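Local atomic coordinates of reticulocyte binding protein (Streptococcus agalactiae COH1, PDB entry 3FAW), a protein that probably hydrolyses the alpha-1,6 linkages of pullulan and related branched alpha-glucans as a pullulanase anchored to the streptococcal cell wall. Residues Glu123-Gln127 against Glu405-Tyr409; Ser320-Val324 against Ala396-Leu400; His410-Glu414 against Phe491-Gly496. All coordinates share one frame; numbering follows the deposited sequence.

Interaction 1: residues Glu123-Gln127 against Glu405-Tyr409; sequences EFKDQ and EPNYY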
loop_
_atom_site.group_PDB
_atom_site.type_symbol
_atom_site.label_atom_id
_atom_site.label_comp_id
_atom_site.label_asym_id
_atom_site.label_seq_id
_atom_site.Cartn_x
_atom_site.Cartn_y
_atom_site.Cartn_z
ATOM N N GLU A 123 26.115 9.147 3.457
ATOM C CA GLU A 123 27.036 8.001 3.511
ATOM C C GLU A 123 28.040 8.138 4.661
ATOM O O GLU A 123 28.345 7.161 5.348
ATOM C CB GLU A 123 27.820 7.833 2.194
ATOM C CG GLU A 123 26.973 7.469 0.973
ATOM C CD GLU A 123 26.524 8.678 0.168
ATOM O OE1 GLU A 123 26.465 9.799 0.726
ATOM O OE2 GLU A 123 26.223 8.503 -1.028
ATOM N N PHE A 124 28.559 9.349 4.845
ATOM C CA PHE A 124 29.493 9.650 5.933
ATOM C C PHE A 124 28.778 9.651 7.292
ATOM O O PHE A 124 29.349 9.209 8.293
ATOM C CB PHE A 124 30.181 11.001 5.682
ATOM C CG PHE A 124 31.310 11.318 6.645
ATOM C CD1 PHE A 124 32.324 10.400 6.882
ATOM C CD2 PHE A 124 31.369 12.553 7.281
ATOM C CE1 PHE A 124 33.370 10.697 7.757
ATOM C CE2 PHE A 124 32.409 12.859 8.153
ATOM C CZ PHE A 124 33.411 11.928 8.392
ATOM N N LYS A 125 27.536 10.143 7.321
ATOM C CA LYS A 125 26.703 10.081 8.532
ATOM C C LYS A 125 26.447 8.629 8.961
ATOM O O LYS A 125 26.441 8.328 10.153
ATOM C CB LYS A 125 25.367 10.810 8.329
ATOM C CG LYS A 125 25.478 12.330 8.309
ATOM C CD LYS A 125 24.116 13.010 8.378
ATOM C CE LYS A 125 24.275 14.521 8.538
ATOM N NZ LYS A 125 22.992 15.268 8.492
ATOM N N ASP A 126 26.232 7.738 7.992
ATOM C CA ASP A 126 26.122 6.297 8.278
ATOM C C ASP A 126 27.450 5.735 8.788
ATOM O O ASP A 126 27.470 4.950 9.738
ATOM C CB ASP A 126 25.701 5.505 7.034
ATOM C CG ASP A 126 24.226 5.651 6.698
ATOM O OD1 ASP A 126 23.447 6.160 7.532
ATOM O OD2 ASP A 126 23.846 5.230 5.583
ATOM N N GLN A 127 28.553 6.120 8.151
ATOM C CA GLN A 127 29.884 5.675 8.590
ATOM C C GLN A 127 30.114 6.023 10.060
ATOM O O GLN A 127 30.609 5.193 10.821
ATOM C CB GLN A 127 30.997 6.283 7.724
ATOM C CG GLN A 127 32.419 5.810 8.099
ATOM C CD GLN A 127 33.506 6.323 7.157
ATOM O OE1 GLN A 127 33.273 6.524 5.965
ATOM N NE2 GLN A 127 34.709 6.522 7.695
ATOM N N GLU A 405 16.669 15.150 12.266
ATOM C CA GLU A 405 18.037 15.198 11.758
ATOM C C GLU A 405 17.980 15.727 10.333
ATOM O O GLU A 405 17.418 15.069 9.458
ATOM C CB GLU A 405 18.672 13.803 11.787
ATOM C CG GLU A 405 20.081 13.705 11.180
ATOM C CD GLU A 405 21.131 14.535 11.912
ATOM O OE1 GLU A 405 20.981 14.795 13.123
ATOM O OE2 GLU A 405 22.127 14.915 11.269
ATOM N N PRO A 406 18.548 16.920 10.092
ATOM C CA PRO A 406 18.466 17.482 8.748
ATOM C C PRO A 406 19.419 16.792 7.774
ATOM O O PRO A 406 20.422 16.203 8.191
ATOM C CB PRO A 406 18.860 18.948 8.954
ATOM C CG PRO A 406 19.751 18.932 10.142
ATOM C CD PRO A 406 19.284 17.799 11.018
ATOM N N ASN A 407 19.088 16.860 6.488
ATOM C CA ASN A 407 19.943 16.319 5.437
ATOM C C ASN A 407 20.340 14.864 5.712
ATOM O O ASN A 407 21.525 14.544 5.774
ATOM C CB ASN A 407 21.202 17.183 5.277
ATOM C CG ASN A 407 20.900 18.670 5.296
ATOM O OD1 ASN A 407 20.369 19.222 4.334
ATOM N ND2 ASN A 407 21.248 19.326 6.392
ATOM N N TYR A 408 19.357 13.986 5.895
ATOM C CA TYR A 408 19.659 12.559 6.050
ATOM C C TYR A 408 18.519 11.597 5.680
ATOM O O TYR A 408 18.681 10.748 4.803
ATOM C CB TYR A 408 20.135 12.225 7.475
ATOM C CG TYR A 408 20.365 10.740 7.596
ATOM C CD1 TYR A 408 21.576 10.177 7.211
ATOM C CD2 TYR A 408 19.343 9.890 8.016
ATOM C CE1 TYR A 408 21.778 8.819 7.271
ATOM C CE2 TYR A 408 19.530 8.532 8.075
ATOM C CZ TYR A 408 20.751 7.994 7.700
ATOM O OH TYR A 408 20.949 6.636 7.756
ATOM N N TYR A 409 17.398 11.708 6.385
ATOM C CA TYR A 409 16.329 10.697 6.325
ATOM C C TYR A 409 15.681 10.571 4.949
ATOM O O TYR A 409 15.300 9.476 4.529
ATOM C CB TYR A 409 15.232 11.003 7.353
ATOM C CG TYR A 409 15.492 10.461 8.744
ATOM C CD1 TYR A 409 15.497 9.090 8.988
ATOM C CD2 TYR A 409 15.692 11.321 9.824
ATOM C CE1 TYR A 409 15.715 8.586 10.261
ATOM C CE2 TYR A 409 15.911 10.827 11.103
ATOM C CZ TYR A 409 15.918 9.459 11.313
ATOM O OH TYR A 409 16.124 8.962 12.578
#

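Interaction 2: residues Ser320-Val324 against Ala396-Leu400; sequences SYFYV and AKTYL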
loop_
_atom_site.group_PDB
_atom_site.type_symbol
_atom_site.label_atom_id
_atom_site.label_comp_id
_atom_site.label_asym_id
_atom_site.label_seq_id
_atom_site.Cartn_x
_atom_site.Cartn_y
_atom_site.Cartn_z
ATOM N N SER A 320 -0.803 5.558 11.910
ATOM C CA SER A 320 -1.236 6.937 12.115
ATOM C C SER A 320 -1.049 7.784 10.865
ATOM O O SER A 320 0.034 7.823 10.295
ATOM C CB SER A 320 -0.479 7.591 13.275
ATOM O OG SER A 320 -0.844 8.960 13.400
ATOM N N TYR A 321 -2.130 8.438 10.448
ATOM C CA TYR A 321 -2.088 9.413 9.356
ATOM C C TYR A 321 -2.486 10.796 9.863
ATOM O O TYR A 321 -3.161 10.922 10.887
ATOM C CB TYR A 321 -2.957 8.977 8.170
ATOM C CG TYR A 321 -4.382 8.564 8.493
ATOM C CD1 TYR A 321 -5.417 9.503 8.510
ATOM C CD2 TYR A 321 -4.702 7.230 8.736
ATOM C CE1 TYR A 321 -6.729 9.127 8.784
ATOM C CE2 TYR A 321 -6.019 6.841 9.004
ATOM C CZ TYR A 321 -7.025 7.795 9.028
ATOM O OH TYR A 321 -8.323 7.419 9.290
ATOM N N PHE A 322 -2.061 11.821 9.128
ATOM C CA PHE A 322 -1.994 13.190 9.651
ATOM C C PHE A 322 -3.308 13.970 9.555
ATOM O O PHE A 322 -3.789 14.512 10.555
ATOM C CB PHE A 322 -0.872 13.956 8.927
ATOM C CG PHE A 322 -0.569 15.312 9.517
ATOM C CD1 PHE A 322 0.381 15.449 10.521
ATOM C CD2 PHE A 322 -1.220 16.453 9.052
ATOM C CE1 PHE A 322 0.670 16.701 11.064
ATOM C CE2 PHE A 322 -0.938 17.708 9.585
ATOM C CZ PHE A 322 0.008 17.833 10.591
ATOM N N TYR A 323 -3.881 14.045 8.358
ATOM C CA TYR A 323 -5.070 14.874 8.133
ATOM C C TYR A 323 -6.336 14.178 8.631
ATOM O O TYR A 323 -7.004 13.461 7.882
ATOM C CB TYR A 323 -5.200 15.239 6.657
ATOM C CG TYR A 323 -4.045 16.062 6.136
ATOM C CD1 TYR A 323 -3.140 15.524 5.227
ATOM C CD2 TYR A 323 -3.855 17.379 6.551
ATOM C CE1 TYR A 323 -2.077 16.271 4.736
ATOM C CE2 TYR A 323 -2.789 18.139 6.065
ATOM C CZ TYR A 323 -1.905 17.573 5.160
ATOM O OH TYR A 323 -0.849 18.303 4.670
ATOM N N VAL A 324 -6.649 14.398 9.904
ATOM C CA VAL A 324 -7.777 13.738 10.558
ATOM C C VAL A 324 -8.090 14.370 11.922
ATOM O O VAL A 324 -7.211 14.950 12.567
ATOM C CB VAL A 324 -7.493 12.228 10.771
ATOM C CG1 VAL A 324 -6.444 12.026 11.862
ATOM C CG2 VAL A 324 -8.772 11.466 11.107
ATOM N N ALA A 396 3.549 12.618 5.579
ATOM C CA ALA A 396 2.575 13.699 5.401
ATOM C C ALA A 396 3.243 15.068 5.342
ATOM O O ALA A 396 2.809 15.943 4.598
ATOM C CB ALA A 396 1.539 13.671 6.531
ATOM N N LYS A 397 4.292 15.246 6.144
ATOM C CA LYS A 397 4.985 16.523 6.265
ATOM C C LYS A 397 6.481 16.280 6.320
ATOM O O LYS A 397 6.942 15.470 7.115
ATOM C CB LYS A 397 4.555 17.252 7.548
ATOM C CG LYS A 397 3.088 17.638 7.611
ATOM C CD LYS A 397 2.742 18.703 6.586
ATOM C CE LYS A 397 1.337 19.233 6.790
ATOM N NZ LYS A 397 1.010 20.318 5.819
ATOM N N THR A 398 7.236 16.997 5.489
ATOM C CA THR A 398 8.692 16.846 5.431
ATOM C C THR A 398 9.345 17.058 6.801
ATOM O O THR A 398 10.320 16.388 7.135
ATOM C CB THR A 398 9.312 17.824 4.394
ATOM O OG1 THR A 398 8.758 17.560 3.100
ATOM C CG2 THR A 398 10.831 17.689 4.334
ATOM N N TYR A 399 8.791 17.965 7.604
ATOM C CA TYR A 399 9.354 18.265 8.921
ATOM C C TYR A 399 9.324 17.089 9.921
ATOM O O TYR A 399 10.140 17.046 10.840
ATOM C CB TYR A 399 8.729 19.538 9.525
ATOM C CG TYR A 399 7.244 19.494 9.850
ATOM C CD1 TYR A 399 6.747 18.680 10.871
ATOM C CD2 TYR A 399 6.344 20.311 9.171
ATOM C CE1 TYR A 399 5.393 18.661 11.182
ATOM C CE2 TYR A 399 4.988 20.303 9.478
ATOM C CZ TYR A 399 4.519 19.472 10.484
ATOM O OH TYR A 399 3.181 19.464 10.785
ATOM N N LEU A 400 8.404 16.142 9.734
ATOM C CA LEU A 400 8.272 14.989 10.636
ATOM C C LEU A 400 9.610 14.326 10.958
ATOM O O LEU A 400 9.881 13.984 12.111
ATOM C CB LEU A 400 7.309 13.940 10.051
ATOM C CG LEU A 400 5.824 14.191 10.310
ATOM C CD1 LEU A 400 4.935 13.387 9.356
ATOM C CD2 LEU A 400 5.492 13.869 11.775
#

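Interaction 3: residues His410-Glu414 against Phe491-Gly496; sequences HFMNE and FQGDQG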
loop_
_atom_site.group_PDB
_atom_site.type_symbol
_atom_site.label_atom_id
_atom_site.label_comp_id
_atom_site.label_asym_id
_atom_site.label_seq_id
_atom_site.Cartn_x
_atom_site.Cartn_y
_atom_site.Cartn_z
ATOM N N HIS A 410 15.546 11.696 4.257
ATOM C CA HIS A 410 14.877 11.707 2.962
ATOM C C HIS A 410 15.874 11.514 1.822
ATOM O O HIS A 410 17.072 11.775 1.979
ATOM C CB HIS A 410 14.112 13.017 2.768
ATOM C CG HIS A 410 13.153 13.327 3.876
ATOM N ND1 HIS A 410 13.342 14.371 4.757
ATOM C CD2 HIS A 410 11.998 12.725 4.249
ATOM C CE1 HIS A 410 12.344 14.400 5.621
ATOM N NE2 HIS A 410 11.514 13.413 5.335
ATOM N N PHE A 411 15.374 11.043 0.682
ATOM C CA PHE A 411 16.125 11.127 -0.568
ATOM C C PHE A 411 16.395 12.609 -0.821
ATOM O O PHE A 411 15.542 13.452 -0.542
ATOM C CB PHE A 411 15.353 10.534 -1.746
ATOM C CG PHE A 411 15.344 9.028 -1.796
ATOM C CD1 PHE A 411 16.523 8.298 -1.694
ATOM C CD2 PHE A 411 14.149 8.338 -1.991
ATOM C CE1 PHE A 411 16.511 6.911 -1.759
ATOM C CE2 PHE A 411 14.129 6.944 -2.058
ATOM C CZ PHE A 411 15.314 6.231 -1.944
ATOM N N MET A 412 17.583 12.917 -1.332
ATOM C CA MET A 412 18.054 14.295 -1.391
ATOM C C MET A 412 18.508 14.732 -2.777
ATOM O O MET A 412 18.939 13.918 -3.598
ATOM C CB MET A 412 19.213 14.483 -0.412
ATOM C CG MET A 412 18.791 14.752 1.025
ATOM S SD MET A 412 20.217 14.826 2.129
ATOM C CE MET A 412 20.727 13.106 2.111
ATOM N N ASN A 413 18.392 16.036 -3.018
ATOM C CA ASN A 413 19.052 16.687 -4.140
ATOM C C ASN A 413 20.518 16.877 -3.759
ATOM O O ASN A 413 20.868 16.805 -2.579
ATOM C CB ASN A 413 18.411 18.048 -4.442
ATOM C CG ASN A 413 16.957 17.938 -4.862
ATOM O OD1 ASN A 413 16.641 17.327 -5.874
ATOM N ND2 ASN A 413 16.067 18.555 -4.091
ATOM N N GLU A 414 21.368 17.120 -4.754
ATOM C CA GLU A 414 22.812 17.294 -4.526
ATOM C C GLU A 414 23.158 18.472 -3.613
ATOM O O GLU A 414 24.234 18.485 -3.011
ATOM C CB GLU A 414 23.562 17.429 -5.858
ATOM C CG GLU A 414 23.641 16.123 -6.638
ATOM C CD GLU A 414 24.303 16.266 -8.004
ATOM O OE1 GLU A 414 24.504 15.224 -8.669
ATOM O OE2 GLU A 414 24.619 17.408 -8.415
ATOM N N PHE A 491 10.569 5.496 -9.544
ATOM C CA PHE A 491 11.748 5.753 -8.697
ATOM C C PHE A 491 12.379 7.131 -8.924
ATOM O O PHE A 491 12.573 7.560 -10.064
ATOM C CB PHE A 491 12.817 4.672 -8.899
ATOM C CG PHE A 491 13.992 4.798 -7.959
ATOM C CD1 PHE A 491 13.910 4.315 -6.660
ATOM C CD2 PHE A 491 15.174 5.403 -8.374
ATOM C CE1 PHE A 491 14.987 4.432 -5.785
ATOM C CE2 PHE A 491 16.257 5.524 -7.508
ATOM C CZ PHE A 491 16.162 5.033 -6.211
ATOM N N GLN A 492 12.699 7.813 -7.826
ATOM C CA GLN A 492 13.458 9.064 -7.881
ATOM C C GLN A 492 14.813 8.901 -7.209
ATOM O O GLN A 492 15.846 9.140 -7.829
ATOM C CB GLN A 492 12.664 10.207 -7.239
ATOM C CG GLN A 492 11.376 10.543 -7.981
ATOM C CD GLN A 492 11.622 10.917 -9.432
ATOM O OE1 GLN A 492 11.059 10.313 -10.346
ATOM N NE2 GLN A 492 12.477 11.907 -9.649
ATOM N N GLY A 493 14.806 8.489 -5.944
ATOM C CA GLY A 493 16.040 8.253 -5.197
ATOM C C GLY A 493 16.830 9.520 -4.921
ATOM O O GLY A 493 16.281 10.622 -4.956
ATOM N N ASP A 494 18.121 9.352 -4.635
ATOM C CA ASP A 494 19.041 10.475 -4.437
ATOM C C ASP A 494 19.513 10.983 -5.800
ATOM O O ASP A 494 19.842 10.185 -6.676
ATOM C CB ASP A 494 20.260 10.040 -3.613
ATOM C CG ASP A 494 19.941 9.822 -2.139
ATOM O OD1 ASP A 494 19.296 10.690 -1.522
ATOM O OD2 ASP A 494 20.372 8.790 -1.584
ATOM N N GLN A 495 19.555 12.304 -5.979
ATOM C CA GLN A 495 19.949 12.872 -7.272
ATOM C C GLN A 495 21.338 12.380 -7.694
ATOM O O GLN A 495 22.306 12.503 -6.942
ATOM C CB GLN A 495 19.929 14.407 -7.243
ATOM C CG GLN A 495 20.139 15.032 -8.630
ATOM C CD GLN A 495 20.271 16.546 -8.620
ATOM O OE1 GLN A 495 19.954 17.172 -7.494
ATOM N NE2 GLN A 495 20.650 17.145 -9.629
ATOM N N GLY A 496 21.417 11.813 -8.895
ATOM C CA GLY A 496 22.684 11.339 -9.450
ATOM C C GLY A 496 23.232 10.066 -8.827
ATOM O O GLY A 496 24.394 9.723 -9.044
HETATM O O HOH W 1 22.377 13.509 -3.895
#

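Interaction 1: residues Glu123-Gln127 against Glu405-Tyr409
Lys-125 sets CG beside its backbone N (chi1 -73°) and runs extended from there, so its ammonium reaches across to Glu-405, while Tyr-408, with CG anti to the backbone N (chi1 177°), sends its ring back toward Asp-126. Lys-125 NZ forms a salt bridge to Glu-405 OE2 at 2.9 Å, using the anti lone pair, and gives a longer hydrogen bond of 3.2 Å to Asn-407 O from above the carbonyl plane. The other carboxylate oxygen, OE1, is held by Ser-154. A long aliphatic chain suits this place: Lys-125 CD slides past Tyr-408 CD1 at 4.0 Å before the charge arrives. At the ring's far end Tyr-408 OH donates to the syn lone pair of Asp-126 OD1 over 2.6 Å, with carboxylate and ring steeply turned against each other. The helix 122-129 is thereby fastened to the loop following the third strand of the catalytic barrel. Tyr-408 OH also accepts from Met-433 N and Asp-126 OD2 from Ala-432 N, both at the start of helix 432-449, so the phenol both gives and takes a bond, and the helix end would be expected to favour the negative charge of Asp-126.

Interaction 2: residues Ser320-Val324 against Ala396-Leu400
Phe-322 and Ala-396, CA atoms 6.3 Å apart, bring a loop against the approach to the short helix 399-402, and the chain folds back in an inverse gamma turn centred on the next residue, Tyr-323. Both segments belong to beta-alpha loops of the TIM barrel, 320-324 following its second strand and 396-400 its third, so the contact joins neighbouring loops at the C-terminal ends of the barrel strands. Alanine fits the tight point of the interface, where its methyl CB lies 3.4 Å from Phe-322 CB. Beyond it the phenylalanine ring extends toward Lys-397, which crosses it at about a right angle. Lys-397 CG sits over the centre of one ring face, 4.3 Å from the centroid, in a CH-pi contact. A bend at its second torsion (chi2 -67°) then carries the chain past the Phe-322 rim toward Tyr-323. Lysine thus serves two neighbours, methylenes for the ring and an ammonium for the phenol. Tyr-399 also crosses the phenylalanine at about a right angle, its OH standing obliquely 3.6 Å from Phe-322 CZ. That hydroxyl is engaged by Lys-237 O, which fixes where the tyrosine ends, and Trp-227 also meets the Phe-322 ring, so Phe-322 is met both by 396-399 and by Trp-227. Tyr-323 lies nearer the surface, its side chain about 6 Å from a bound calcium ion. Its hydroxyl is the acceptor for the one hydrogen bond between the segments, from Lys-397 NZ to Tyr-323 OH at 3.0 Å.

Interaction 3: residues His410-Glu414 against Phe491-Gly496
Phe-411 and Asp-494 start a short parallel run of two extended segments, with CA atoms 4.9 Å apart there and 5.0 Å apart at Asn-413 and Gln-495. These are loops that follow the third and fifth strands of the TIM barrel, and they run alongside in the same direction without forming a regular sheet. Their single direct backbone bond, Gln-495 N to Met-412 O at 2.9 Å, is nearly straight (172°). On either side of it along 410-414, side chains stand in for backbone carbonyls. Asp-494 OD1 accepts from Met-412 N at 2.8 Å, while Gln-495, extended beyond CG, returns its OE1 to Glu-414 N at 3.1 Å. The latter donor comes from above the amide plane. Aspartate suits its place because it has two oxygens to offer, and OD2 is bound by His-431 NE2. A water adds a bridge, donating to Gln-495 O and weakly to Met-412 O.

The apolar half centres on Phe-411. Gly-493 CA lies over the middle of one face of its ring, 3.5 Å from the centroid. Glycine suits the spot because a CB would point away from the 410-414 segment and run into the Phe-491 ring; the positive phi of this residue is also one that glycine adopts readily. Phe-491 turns an edge toward the Phe-411 face in an offset edge-to-face pair, planes 72° apart. Arg-419 hydrogen-bonds Gly-493 O through NH1, and Trp-122 of helix 122-129 packs on Met-412 and Asp-494. At the outer end, the Glu-414 carboxylate and the Gln-495 amide lie stacked with planes only 7° apart, Glu-414 CD being 4.1 Å from Gln-495 CD.

In the fold
All three contacts use the long connection between barrel strand 385-390 and helix 432-449, which supplies 396-400, 405-409 and 410-414 in succession. Interaction 2 joins it to the loop after the second strand, interaction 3 to the loop after the fifth, and interaction 1 to helix 122-129, ahead of the barrel in sequence. The centres of interactions 1 and 3 are about 13 Å apart, and Asn-407 packs on Met-412 between them; the centre of interaction 2 lies about 22 Å from that of the first and about 21 Å from that of the third, which it meets through Thr-398 and His-410. One connection thus ties the N-terminal region to other loops at the barrel end where glycoside hydrolases of this fold carry their active sites.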